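Local structure of probable glutamine synthetase (Pseudomonas aeruginosa, 4HPP) at residues Val208-Ala213 and Leu218-Ala223; Val10-Thr15 and Ser37-Val42; Pro275-Leu280 and Met346-Ile351. The protein is a probable member of the glutamine synthetase family, a multi-subunit protein with magnesium ion and glutamic acid bound in its catalytic-domain pocket. All coordinates share one frame; numbering follows the deposited sequence.

Contact 1. Residues Val208-Ala213 and Leu218-Ala223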
ATOM      1  N   VAL A 208      20.998  13.040  20.534  1.00 44.16           N
ATOM      2  CA  VAL A 208      20.330  13.658  19.388  1.00 42.26           C
ATOM      3  C   VAL A 208      20.552  12.835  18.136  1.00 38.68           C
ATOM      4  O   VAL A 208      19.616  12.597  17.399  1.00 43.48           O
ATOM      5  CB  VAL A 208      20.789  15.118  19.162  1.00 43.50           C
ATOM      6  CG1 VAL A 208      20.252  15.658  17.836  1.00 40.52           C
ATOM      7  CG2 VAL A 208      20.367  16.004  20.320  1.00 35.77           C
ATOM      8  N   THR A 209      21.776  12.389  17.882  1.00 40.71           N
ATOM      9  CA  THR A 209      22.024  11.459  16.739  1.00 39.48           C
ATOM     10  C   THR A 209      21.073  10.258  16.780  1.00 41.92           C
ATOM     11  O   THR A 209      20.321  10.010  15.796  1.00 42.76           O
ATOM     12  CB  THR A 209      23.456  10.977  16.687  1.00 37.24           C
ATOM     13  OG1 THR A 209      24.279  12.125  16.650  1.00 36.91           O
ATOM     14  CG2 THR A 209      23.740  10.152  15.424  1.00 37.72           C
ATOM     15  N   ARG A 210      21.038   9.591  17.935  1.00 37.07           N
ATOM     16  CA  ARG A 210      20.015   8.581  18.193  1.00 41.11           C
ATOM     17  C   ARG A 210      18.579   9.070  17.838  1.00 41.24           C
ATOM     18  O   ARG A 210      17.875   8.397  17.071  1.00 38.08           O
ATOM     19  CB  ARG A 210      20.106   8.046  19.648  1.00 42.97           C
ATOM     20  CG  ARG A 210      21.232   7.060  19.833  1.00 43.50           C
ATOM     21  CD  ARG A 210      21.779   7.034  21.236  1.00 46.26           C
ATOM     22  NE  ARG A 210      23.020   6.271  21.310  1.00 44.06           N
ATOM     23  CZ  ARG A 210      23.813   6.157  22.389  1.00 44.04           C
ATOM     24  NH1 ARG A 210      23.486   6.721  23.532  1.00 33.38           N
ATOM     25  NH2 ARG A 210      24.926   5.401  22.330  1.00 47.13           N
ATOM     26  N   GLU A 211      18.145  10.233  18.365  1.00 40.38           N
ATOM     27  CA  GLU A 211      16.774  10.748  18.058  1.00 32.69           C
ATOM     28  C   GLU A 211      16.515  11.061  16.557  1.00 30.14           C
ATOM     29  O   GLU A 211      15.469  10.762  16.017  1.00 32.03           O
ATOM     30  CB  GLU A 211      16.431  11.917  18.949  1.00 36.52           C
ATOM     31  CG  GLU A 211      15.087  12.575  18.675  1.00 37.48           C
ATOM     32  CD  GLU A 211      13.937  11.685  19.006  1.00 39.37           C
ATOM     33  OE1 GLU A 211      12.780  11.998  18.620  1.00 45.72           O
ATOM     34  OE2 GLU A 211      14.178  10.704  19.690  1.00 42.59           O
ATOM     35  N   VAL A 212      17.485  11.582  15.855  1.00 27.21           N
ATOM     36  CA  VAL A 212      17.285  11.856  14.450  1.00 31.03           C
ATOM     37  C   VAL A 212      17.111  10.496  13.754  1.00 37.77           C
ATOM     38  O   VAL A 212      16.088  10.264  13.092  1.00 40.09           O
ATOM     39  CB  VAL A 212      18.469  12.716  13.926  1.00 31.69           C
ATOM     40  CG1 VAL A 212      18.393  12.936  12.438  1.00 33.59           C
ATOM     41  CG2 VAL A 212      18.478  14.083  14.610  1.00 30.90           C
ATOM     42  N   ALA A 213      18.071   9.566  13.956  1.00 36.49           N
ATOM     43  CA  ALA A 213      17.929   8.224  13.398  1.00 34.31           C
ATOM     44  C   ALA A 213      16.547   7.624  13.731  1.00 33.86           C
ATOM     45  O   ALA A 213      15.807   7.139  12.860  1.00 31.15           O
ATOM     46  CB  ALA A 213      19.089   7.312  13.863  1.00 35.45           C
ATOM     47  N   LEU A 218      15.743   4.842  11.103  1.00 45.37           N
ATOM     48  CA  LEU A 218      17.096   4.304  11.089  1.00 39.05           C
ATOM     49  C   LEU A 218      17.548   3.982  12.482  1.00 39.24           C
ATOM     50  O   LEU A 218      16.875   4.260  13.468  1.00 38.97           O
ATOM     51  CB  LEU A 218      18.075   5.262  10.404  1.00 36.33           C
ATOM     52  CG  LEU A 218      17.623   5.663   8.980  1.00 45.42           C
ATOM     53  CD1 LEU A 218      18.381   6.856   8.407  1.00 41.02           C
ATOM     54  CD2 LEU A 218      17.611   4.536   7.935  1.00 39.59           C
ATOM     55  N   ARG A 219      18.704   3.357  12.565  1.00 45.16           N
ATOM     56  CA  ARG A 219      19.335   3.065  13.830  1.00 44.42           C
ATOM     57  C   ARG A 219      20.818   3.518  13.849  1.00 48.99           C
ATOM     58  O   ARG A 219      21.532   3.528  12.795  1.00 41.79           O
ATOM     59  CB  ARG A 219      19.290   1.559  14.017  1.00 51.40           C
ATOM     60  CG  ARG A 219      18.000   1.049  14.610  1.00 59.45           C
ATOM     61  CD  ARG A 219      18.048  -0.463  14.661  1.00 64.50           C
ATOM     62  NE  ARG A 219      18.122  -0.941  13.298  1.00 64.93           N
ATOM     63  CZ  ARG A 219      19.077  -1.730  12.834  1.00 74.26           C
ATOM     64  NH1 ARG A 219      20.038  -2.178  13.678  1.00 64.62           N
ATOM     65  NH2 ARG A 219      19.039  -2.078  11.524  1.00 62.83           N
ATOM     66  N   THR A 220      21.300   3.875  15.037  1.00 40.41           N
ATOM     67  CA  THR A 220      22.704   4.117  15.162  1.00 38.53           C
ATOM     68  C   THR A 220      23.405   3.065  16.025  1.00 37.76           C
ATOM     69  O   THR A 220      22.822   2.447  16.935  1.00 37.01           O
ATOM     70  CB  THR A 220      22.956   5.481  15.784  1.00 42.10           C
ATOM     71  OG1 THR A 220      22.213   5.560  16.984  1.00 46.23           O
ATOM     72  CG2 THR A 220      22.499   6.588  14.881  1.00 42.57           C
ATOM     73  N   CYS A 221      24.692   2.902  15.802  1.00 37.39           N
ATOM     74  CA  CYS A 221      25.474   2.145  16.746  1.00 36.64           C
ATOM     75  C   CYS A 221      26.737   2.916  17.035  1.00 38.28           C
ATOM     76  O   CYS A 221      27.471   3.253  16.075  1.00 44.14           O
ATOM     77  CB  CYS A 221      25.779   0.717  16.193  1.00 41.01           C
ATOM     78  SG  CYS A 221      26.914  -0.230  17.238  1.00 46.44           S
ATOM     79  N   PHE A 222      27.003   3.175  18.331  1.00 38.69           N
ATOM     80  CA  PHE A 222      28.233   3.799  18.826  1.00 37.53           C
ATOM     81  C   PHE A 222      29.165   2.804  19.543  1.00 44.11           C
ATOM     82  O   PHE A 222      30.196   3.191  20.130  1.00 43.81           O
ATOM     83  CB  PHE A 222      27.916   4.897  19.817  1.00 39.79           C
ATOM     84  CG  PHE A 222      27.284   6.134  19.220  1.00 45.55           C
ATOM     85  CD1 PHE A 222      27.939   7.337  19.259  1.00 39.84           C
ATOM     86  CD2 PHE A 222      26.027   6.098  18.661  1.00 46.75           C
ATOM     87  CE1 PHE A 222      27.381   8.457  18.712  1.00 39.73           C
ATOM     88  CE2 PHE A 222      25.459   7.240  18.135  1.00 46.93           C
ATOM     89  CZ  PHE A 222      26.132   8.413  18.164  1.00 40.17           C
ATOM     90  N   ALA A 223      28.803   1.530  19.571  1.00 48.97           N
ATOM     91  CA  ALA A 223      29.635   0.553  20.319  1.00 50.05           C
ATOM     92  C   ALA A 223      31.050   0.644  19.787  1.00 48.04           C
ATOM     93  O   ALA A 223      31.233   0.938  18.592  1.00 45.34           O
ATOM     94  CB  ALA A 223      29.117  -0.862  20.132  1.00 45.69           C
TER
HETATM   95  O   HOH W   1      22.941   4.078  19.601  1.00 32.06           O

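Contact 2. Residues Val10-Thr15 and Ser37-Val42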
ATOM      1  N   VAL A  10       9.155  17.369  29.503  1.00 43.29           N
ATOM      2  CA  VAL A  10      10.522  17.735  29.703  1.00 40.39           C
ATOM      3  C   VAL A  10      11.183  16.627  30.507  1.00 41.64           C
ATOM      4  O   VAL A  10      10.638  16.210  31.524  1.00 46.76           O
ATOM      5  CB  VAL A  10      10.627  19.096  30.446  1.00 39.55           C
ATOM      6  CG1 VAL A  10      12.080  19.367  30.755  1.00 35.94           C
ATOM      7  CG2 VAL A  10      10.087  20.199  29.553  1.00 38.47           C
ATOM      8  N   SER A  11      12.331  16.136  30.058  1.00 39.35           N
ATOM      9  CA  SER A  11      13.073  15.197  30.871  1.00 41.05           C
ATOM     10  C   SER A  11      14.187  15.813  31.714  1.00 43.52           C
ATOM     11  O   SER A  11      14.847  16.730  31.289  1.00 50.27           O
ATOM     12  CB  SER A  11      13.651  14.083  30.000  1.00 43.89           C
ATOM     13  OG  SER A  11      12.713  13.038  29.778  1.00 46.82           O
ATOM     14  N   PHE A  12      14.369  15.313  32.935  1.00 51.61           N
ATOM     15  CA  PHE A  12      15.597  15.488  33.707  1.00 50.36           C
ATOM     16  C   PHE A  12      16.431  14.184  33.521  1.00 52.11           C
ATOM     17  O   PHE A  12      15.948  13.069  33.791  1.00 47.15           O
ATOM     18  CB  PHE A  12      15.321  15.689  35.218  1.00 46.62           C
ATOM     19  CG  PHE A  12      14.441  16.856  35.556  1.00 46.16           C
ATOM     20  CD1 PHE A  12      14.300  17.960  34.681  1.00 47.17           C
ATOM     21  CD2 PHE A  12      13.753  16.892  36.778  1.00 49.75           C
ATOM     22  CE1 PHE A  12      13.490  19.039  35.013  1.00 41.11           C
ATOM     23  CE2 PHE A  12      12.925  18.001  37.119  1.00 45.68           C
ATOM     24  CZ  PHE A  12      12.789  19.053  36.222  1.00 44.01           C
ATOM     25  N   VAL A  13      17.674  14.348  33.067  1.00 48.01           N
ATOM     26  CA  VAL A  13      18.580  13.243  32.834  1.00 42.43           C
ATOM     27  C   VAL A  13      19.853  13.240  33.663  1.00 43.60           C
ATOM     28  O   VAL A  13      20.328  14.283  34.137  1.00 46.78           O
ATOM     29  CB  VAL A  13      18.957  13.149  31.358  1.00 42.25           C
ATOM     30  CG1 VAL A  13      17.707  13.031  30.521  1.00 40.78           C
ATOM     31  CG2 VAL A  13      19.766  14.351  30.906  1.00 45.98           C
ATOM     32  N   THR A  14      20.417  12.045  33.819  1.00 42.44           N
ATOM     33  CA  THR A  14      21.781  11.895  34.315  1.00 39.32           C
ATOM     34  C   THR A  14      22.390  10.850  33.443  1.00 46.49           C
ATOM     35  O   THR A  14      21.669  10.000  32.894  1.00 47.08           O
ATOM     36  CB  THR A  14      21.809  11.423  35.762  1.00 40.13           C
ATOM     37  OG1 THR A  14      23.168  11.392  36.238  1.00 41.05           O
ATOM     38  CG2 THR A  14      21.071  10.106  35.902  1.00 33.67           C
ATOM     39  N   THR A  15      23.702  10.926  33.256  1.00 44.78           N
ATOM     40  CA  THR A  15      24.402   9.929  32.464  1.00 41.81           C
ATOM     41  C   THR A  15      25.203   9.114  33.466  1.00 44.48           C
ATOM     42  O   THR A  15      26.039   9.669  34.171  1.00 48.42           O
ATOM     43  CB  THR A  15      25.269  10.600  31.402  1.00 43.11           C
ATOM     44  OG1 THR A  15      24.400  11.323  30.536  1.00 44.11           O
ATOM     45  CG2 THR A  15      26.115   9.589  30.596  1.00 39.14           C
ATOM     46  N   SER A  37      13.198  21.281  43.062  1.00 58.10           N
ATOM     47  CA  SER A  37      13.176  19.973  43.729  1.00 61.45           C
ATOM     48  C   SER A  37      13.815  18.912  42.836  1.00 57.01           C
ATOM     49  O   SER A  37      14.177  17.851  43.304  1.00 59.06           O
ATOM     50  CB  SER A  37      11.708  19.535  43.992  1.00 66.43           C
ATOM     51  OG  SER A  37      10.971  19.392  42.748  1.00 61.49           O
ATOM     52  N   GLY A  38      13.893  19.195  41.536  1.00 56.69           N
ATOM     53  CA  GLY A  38      14.208  18.199  40.531  1.00 46.70           C
ATOM     54  C   GLY A  38      13.169  17.105  40.605  1.00 52.42           C
ATOM     55  O   GLY A  38      11.997  17.409  40.847  1.00 47.78           O
ATOM     56  N   CYS A  39      13.623  15.845  40.428  1.00 52.78           N
ATOM     57  CA  CYS A  39      12.812  14.618  40.500  1.00 46.25           C
ATOM     58  C   CYS A  39      13.515  13.561  41.309  1.00 46.64           C
ATOM     59  O   CYS A  39      14.747  13.574  41.412  1.00 52.08           O
ATOM     60  CB  CYS A  39      12.561  14.037  39.102  1.00 44.98           C
ATOM     61  SG  CYS A  39      14.016  13.358  38.249  1.00 54.46           S
ATOM     62  N   GLY A  40      12.754  12.609  41.843  1.00 45.89           N
ATOM     63  CA  GLY A  40      13.347  11.504  42.589  1.00 45.92           C
ATOM     64  C   GLY A  40      14.336  10.670  41.770  1.00 47.96           C
ATOM     65  O   GLY A  40      14.337  10.701  40.554  1.00 48.45           O
ATOM     66  N   TRP A  41      15.218   9.950  42.444  1.00 50.23           N
ATOM     67  CA  TRP A  41      16.131   9.013  41.772  1.00 51.53           C
ATOM     68  C   TRP A  41      16.614   8.055  42.807  1.00 47.27           C
ATOM     69  O   TRP A  41      16.577   8.365  43.995  1.00 62.14           O
ATOM     70  CB  TRP A  41      17.293   9.790  41.147  1.00 51.70           C
ATOM     71  CG  TRP A  41      18.022   9.021  40.105  1.00 48.67           C
ATOM     72  CD1 TRP A  41      19.332   8.551  40.149  1.00 48.46           C
ATOM     73  CD2 TRP A  41      17.479   8.533  38.824  1.00 48.88           C
ATOM     74  NE1 TRP A  41      19.636   7.845  38.992  1.00 47.53           N
ATOM     75  CE2 TRP A  41      18.569   7.823  38.156  1.00 48.25           C
ATOM     76  CE3 TRP A  41      16.269   8.651  38.180  1.00 42.93           C
ATOM     77  CZ2 TRP A  41      18.408   7.260  36.907  1.00 53.09           C
ATOM     78  CZ3 TRP A  41      16.133   8.097  36.920  1.00 43.28           C
ATOM     79  CH2 TRP A  41      17.156   7.403  36.307  1.00 45.31           C
ATOM     80  N   VAL A  42      17.046   6.876  42.402  1.00 49.24           N
ATOM     81  CA  VAL A  42      17.336   5.761  43.356  1.00 50.22           C
ATOM     82  C   VAL A  42      18.857   5.534  43.261  1.00 53.91           C
ATOM     83  O   VAL A  42      19.373   5.385  42.156  1.00 60.19           O
ATOM     84  CB  VAL A  42      16.491   4.503  42.988  1.00 52.29           C
ATOM     85  CG1 VAL A  42      16.931   3.247  43.733  1.00 54.26           C
ATOM     86  CG2 VAL A  42      15.009   4.763  43.228  1.00 45.83           C
TER

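Contact 3. Residues Pro275-Leu280 and Met346-Ile351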
ATOM      1  N   PRO A 275      47.347   3.576  31.912  1.00 60.69           N
ATOM      2  CA  PRO A 275      46.766   2.212  32.026  1.00 59.80           C
ATOM      3  C   PRO A 275      45.569   2.165  32.960  1.00 60.53           C
ATOM      4  O   PRO A 275      44.719   1.297  32.799  1.00 65.40           O
ATOM      5  CB  PRO A 275      47.949   1.310  32.509  1.00 53.97           C
ATOM      6  CG  PRO A 275      49.174   2.060  32.077  1.00 58.64           C
ATOM      7  CD  PRO A 275      48.823   3.556  32.051  1.00 53.90           C
ATOM      8  N   ALA A 276      45.482   3.110  33.893  1.00 57.06           N
ATOM      9  CA  ALA A 276      44.311   3.217  34.771  1.00 54.68           C
ATOM     10  C   ALA A 276      43.164   3.934  34.062  1.00 55.34           C
ATOM     11  O   ALA A 276      41.964   3.588  34.245  1.00 50.88           O
ATOM     12  CB  ALA A 276      44.679   3.967  36.064  1.00 49.73           C
ATOM     13  N   LEU A 277      43.522   4.966  33.283  1.00 55.66           N
ATOM     14  CA  LEU A 277      42.509   5.822  32.678  1.00 55.71           C
ATOM     15  C   LEU A 277      41.689   4.987  31.722  1.00 58.96           C
ATOM     16  O   LEU A 277      40.541   5.343  31.399  1.00 62.34           O
ATOM     17  CB  LEU A 277      43.115   6.973  31.924  1.00 48.88           C
ATOM     18  CG  LEU A 277      43.758   8.095  32.709  1.00 46.87           C
ATOM     19  CD1 LEU A 277      44.399   9.100  31.737  1.00 40.36           C
ATOM     20  CD2 LEU A 277      42.740   8.722  33.624  1.00 46.81           C
ATOM     21  N   CYS A 278      42.280   3.871  31.292  1.00 49.23           N
ATOM     22  CA  CYS A 278      41.597   2.993  30.393  1.00 53.59           C
ATOM     23  C   CYS A 278      40.340   2.357  30.986  1.00 52.00           C
ATOM     24  O   CYS A 278      39.379   2.096  30.261  1.00 50.45           O
ATOM     25  CB  CYS A 278      42.562   1.965  29.829  1.00 58.96           C
ATOM     26  SG  CYS A 278      43.734   2.789  28.719  1.00 60.53           S
ATOM     27  N   ALA A 279      40.347   2.153  32.297  1.00 47.11           N
ATOM     28  CA  ALA A 279      39.227   1.561  32.990  1.00 48.15           C
ATOM     29  C   ALA A 279      38.082   2.550  32.949  1.00 50.61           C
ATOM     30  O   ALA A 279      36.914   2.158  33.068  1.00 49.17           O
ATOM     31  CB  ALA A 279      39.582   1.215  34.442  1.00 44.03           C
ATOM     32  N   LEU A 280      38.416   3.830  32.785  1.00 52.89           N
ATOM     33  CA  LEU A 280      37.402   4.899  32.810  1.00 50.01           C
ATOM     34  C   LEU A 280      37.172   5.534  31.428  1.00 57.84           C
ATOM     35  O   LEU A 280      36.161   6.208  31.231  1.00 65.98           O
ATOM     36  CB  LEU A 280      37.718   5.986  33.870  1.00 44.47           C
ATOM     37  CG  LEU A 280      38.039   5.568  35.329  1.00 46.83           C
ATOM     38  CD1 LEU A 280      39.186   6.362  35.922  1.00 40.18           C
ATOM     39  CD2 LEU A 280      36.864   5.592  36.274  1.00 43.93           C
ATOM     40  N   MET A 346      36.026  12.492  30.955  1.00 46.29           N
ATOM     41  CA  MET A 346      36.793  13.748  30.879  1.00 39.96           C
ATOM     42  C   MET A 346      37.408  14.072  32.257  1.00 45.62           C
ATOM     43  O   MET A 346      38.605  14.331  32.342  1.00 50.95           O
ATOM     44  CB  MET A 346      35.937  14.875  30.336  1.00 46.64           C
ATOM     45  CG  MET A 346      36.465  16.314  30.510  1.00 43.29           C
ATOM     46  SD  MET A 346      35.348  17.364  29.583  1.00 47.78           S
ATOM     47  CE  MET A 346      35.936  19.037  29.981  1.00 47.44           C
ATOM     48  N   ALA A 347      36.612  14.007  33.329  1.00 42.85           N
ATOM     49  CA  ALA A 347      37.112  14.104  34.721  1.00 43.65           C
ATOM     50  C   ALA A 347      38.342  13.258  34.974  1.00 48.51           C
ATOM     51  O   ALA A 347      39.321  13.747  35.513  1.00 49.24           O
ATOM     52  CB  ALA A 347      36.026  13.721  35.740  1.00 47.38           C
ATOM     53  N   ALA A 348      38.290  11.982  34.604  1.00 51.54           N
ATOM     54  CA  ALA A 348      39.433  11.077  34.810  1.00 50.97           C
ATOM     55  C   ALA A 348      40.727  11.553  34.116  1.00 55.90           C
ATOM     56  O   ALA A 348      41.836  11.471  34.689  1.00 58.24           O
ATOM     57  CB  ALA A 348      39.076   9.672  34.376  1.00 43.87           C
ATOM     58  N   VAL A 349      40.572  12.104  32.918  1.00 50.99           N
ATOM     59  CA  VAL A 349      41.721  12.516  32.122  1.00 55.42           C
ATOM     60  C   VAL A 349      42.312  13.792  32.721  1.00 56.18           C
ATOM     61  O   VAL A 349      43.536  13.897  32.928  1.00 60.94           O
ATOM     62  CB  VAL A 349      41.338  12.728  30.621  1.00 55.79           C
ATOM     63  CG1 VAL A 349      42.447  13.450  29.836  1.00 46.82           C
ATOM     64  CG2 VAL A 349      40.932  11.403  29.977  1.00 42.76           C
ATOM     65  N   LEU A 350      41.441  14.743  33.032  1.00 52.00           N
ATOM     66  CA  LEU A 350      41.899  16.039  33.524  1.00 51.33           C
ATOM     67  C   LEU A 350      42.574  15.828  34.867  1.00 57.56           C
ATOM     68  O   LEU A 350      43.464  16.606  35.234  1.00 59.56           O
ATOM     69  CB  LEU A 350      40.750  17.031  33.647  1.00 51.76           C
ATOM     70  CG  LEU A 350      40.238  17.956  32.512  1.00 51.87           C
ATOM     71  CD1 LEU A 350      38.947  18.667  32.970  1.00 48.06           C
ATOM     72  CD2 LEU A 350      41.265  19.007  32.116  1.00 49.26           C
ATOM     73  N   ILE A 351      42.176  14.756  35.573  1.00 56.80           N
ATOM     74  CA  ILE A 351      42.750  14.430  36.892  1.00 58.34           C
ATOM     75  C   ILE A 351      44.223  14.079  36.724  1.00 63.94           C
ATOM     76  O   ILE A 351      45.097  14.759  37.292  1.00 58.74           O
ATOM     77  CB  ILE A 351      41.989  13.296  37.654  1.00 55.36           C
ATOM     78  CG1 ILE A 351      40.802  13.866  38.444  1.00 52.21           C
ATOM     79  CG2 ILE A 351      42.884  12.669  38.705  1.00 52.93           C
ATOM     80  CD1 ILE A 351      39.750  12.853  38.806  1.00 42.15           C
TER

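Contact 1. Residues Val208-Ala213 and Leu218-Ala223
The guanidinium of Arg210 approaches the Phe222 ring obliquely and off-centre, a cation-pi contact with Arg210 CZ 4.8 Å from the ring centroid and 29° off the ring normal. The two planes stand 74° apart, so this is no flat stack. Thr220 OG1 lies at the edge of both groups, near the plane of each, and Thr209 CB joins it at the ring's edge, 4.0 Å from Phe222 CZ. The motif is a helix that turns directly back into a strand: the helix segment 208-213 runs roughly antiparallel to strand 219-221, which pairs with strand 124-137 in the catalytic-domain sheet of the glutamine synthetase fold. The Phe134 ring of that strand meets Phe222 with the planes nearly parallel, so the aromatic is covered from the sheet as well.

An arginine suits this place because its long extended chain can pass Thr220 and still serve several groups. Arg210 NE gives a hydrogen bond of 2.8 Å to a water, and the same water accepts a bond of 3.1 Å from Thr220 OG1, bridging helix and strand. NH1 forms a salt bridge with Glu207, while Tyr443 O takes a weak bond from NH2.

Thr220 divides its two branches. Its OG1 lies between the backbone N and the carbonyl carbon (chi1 53°), which serves the water and leaves the methyl CG2 directed at the helix. There CG2 meets Ala213 CB at 3.6 Å and Thr209 CG2 at 3.8 Å; alanine's small side chain lets the strand come this close. Thr209 keeps its own hydroxyl on Val205 O, presenting only carbon here. The turn is closed by Leu218 N, which donates to Ala213 O over 2.9 Å along a bent path, from above the carbonyl plane.

Contact 2. Residues Val10-Thr15 and Ser37-Val42
Phe12 lays the edge of its ring against the backbone where Gly38 and Cys39 join: Phe12 CE2 is 3.6 Å from Gly38 C, and Phe12 CD2 is 3.8 Å from Cys39 N. Gly38 is the first residue to leave helical geometry after helix 31-35; its positive phi (59°) is easy for a glycine, and the bare backbone lets the ring come close. Next to it, Cys39 SG sits at the ring's edge, 5.2 Å from the Phe12 centroid and 82° off the ring normal, a sulfur-aromatic contact.

Further along, Thr14 meets Trp41. With its OG1 anti to the backbone N (chi1 -175°), Thr14 sends only its methyl CG2 to the indole, 3.7 Å above the plane, offset toward the rim and 4.0 Å from Trp41 CZ2.

Strands 9-15 and 39-41 belong to one five-stranded sheet of the N-terminal domain, a beta-grasp fold as in other glutamine synthetases, but they are not neighbours in it. They meet through side chains on one face of the sheet, over the strands between them, with Leu68 of strand 66-78 touching Phe12, Thr14 and Cys39. On a neighbouring subunit, Met176 packs against Cys39.

No hydrogen bond links the two segments. The C-H rim of Phe12 meets the Gly38-Cys39 peptide and the sulfur; Gly38 O, in the ring plane, and Cys39 SG both suit a slightly positive rim.

Contact 3. Residues Pro275-Leu280 and Met346-Ile351
Leu277 and Leu280, one turn apart on the same helix, both turn toward Ala348, whose CB fits into the notch between their methyls. Leu280 CD1 reaches Ala348 CB at 3.7 Å, and Leu277 CD2 reaches it at 3.9 Å; the two methyls approach CB from directions about at right angles. In Leu277, chi1 (-72°, CG anti to the carbonyl carbon) together with chi2 (176°) brings CD2 to the backbone behind that methyl. There Leu277 CD2 lies 3.1 Å from Ala348 O, a close carbon-oxygen approach, and 4.1 Å from Val349 N.

The sizes match: two branched leucines project from one helix, and a small alanine on the other lets Leu277 reach its main chain while Leu280 meets its methyl. The short helix segments run 165° apart, with their axes 9.4 Å from each other at closest. No hydrogen bond crosses this buried interface; methyl groups meet a methyl and a carbonyl.

Each helix has another side covered. Ala279 packs on helix 391-399, and the hydroxyl of Tyr416 bonds to Ala279 O. On the other helix, Met346 lies on Val126, Ala128 and Phe130 of strand 124-137, while Ala347 packs on Leu111 and Leu112 of helix 108-121. In segments 275-280 and 346-351 the two helices pack antiparallel within the alpha/beta catalytic domain of glutamine synthetases, in which the second helix packs directly on the central sheet.

The three contacts are separate, with centres 23 to 26 Å apart; nearest atoms come to about 8 Å between contacts 1 and 2, about 13 Å between contacts 1 and 3, and about 10 Å between contacts 2 and 3. Strand 124-137 relates two of them: it carries the magnesium ligand Glu133, pairs with the strand of contact 1, and supports Met346 of contact 3. In contact 1 the Phe222 side chain is about 11 Å from the glutamic acid, and Ala223 O bonds to the pocket residue Asn233. Contact 2 belongs to the N-terminal domain, yet Val42 packs on Arg308 of a neighbouring subunit, a residue of the glutamic acid pocket.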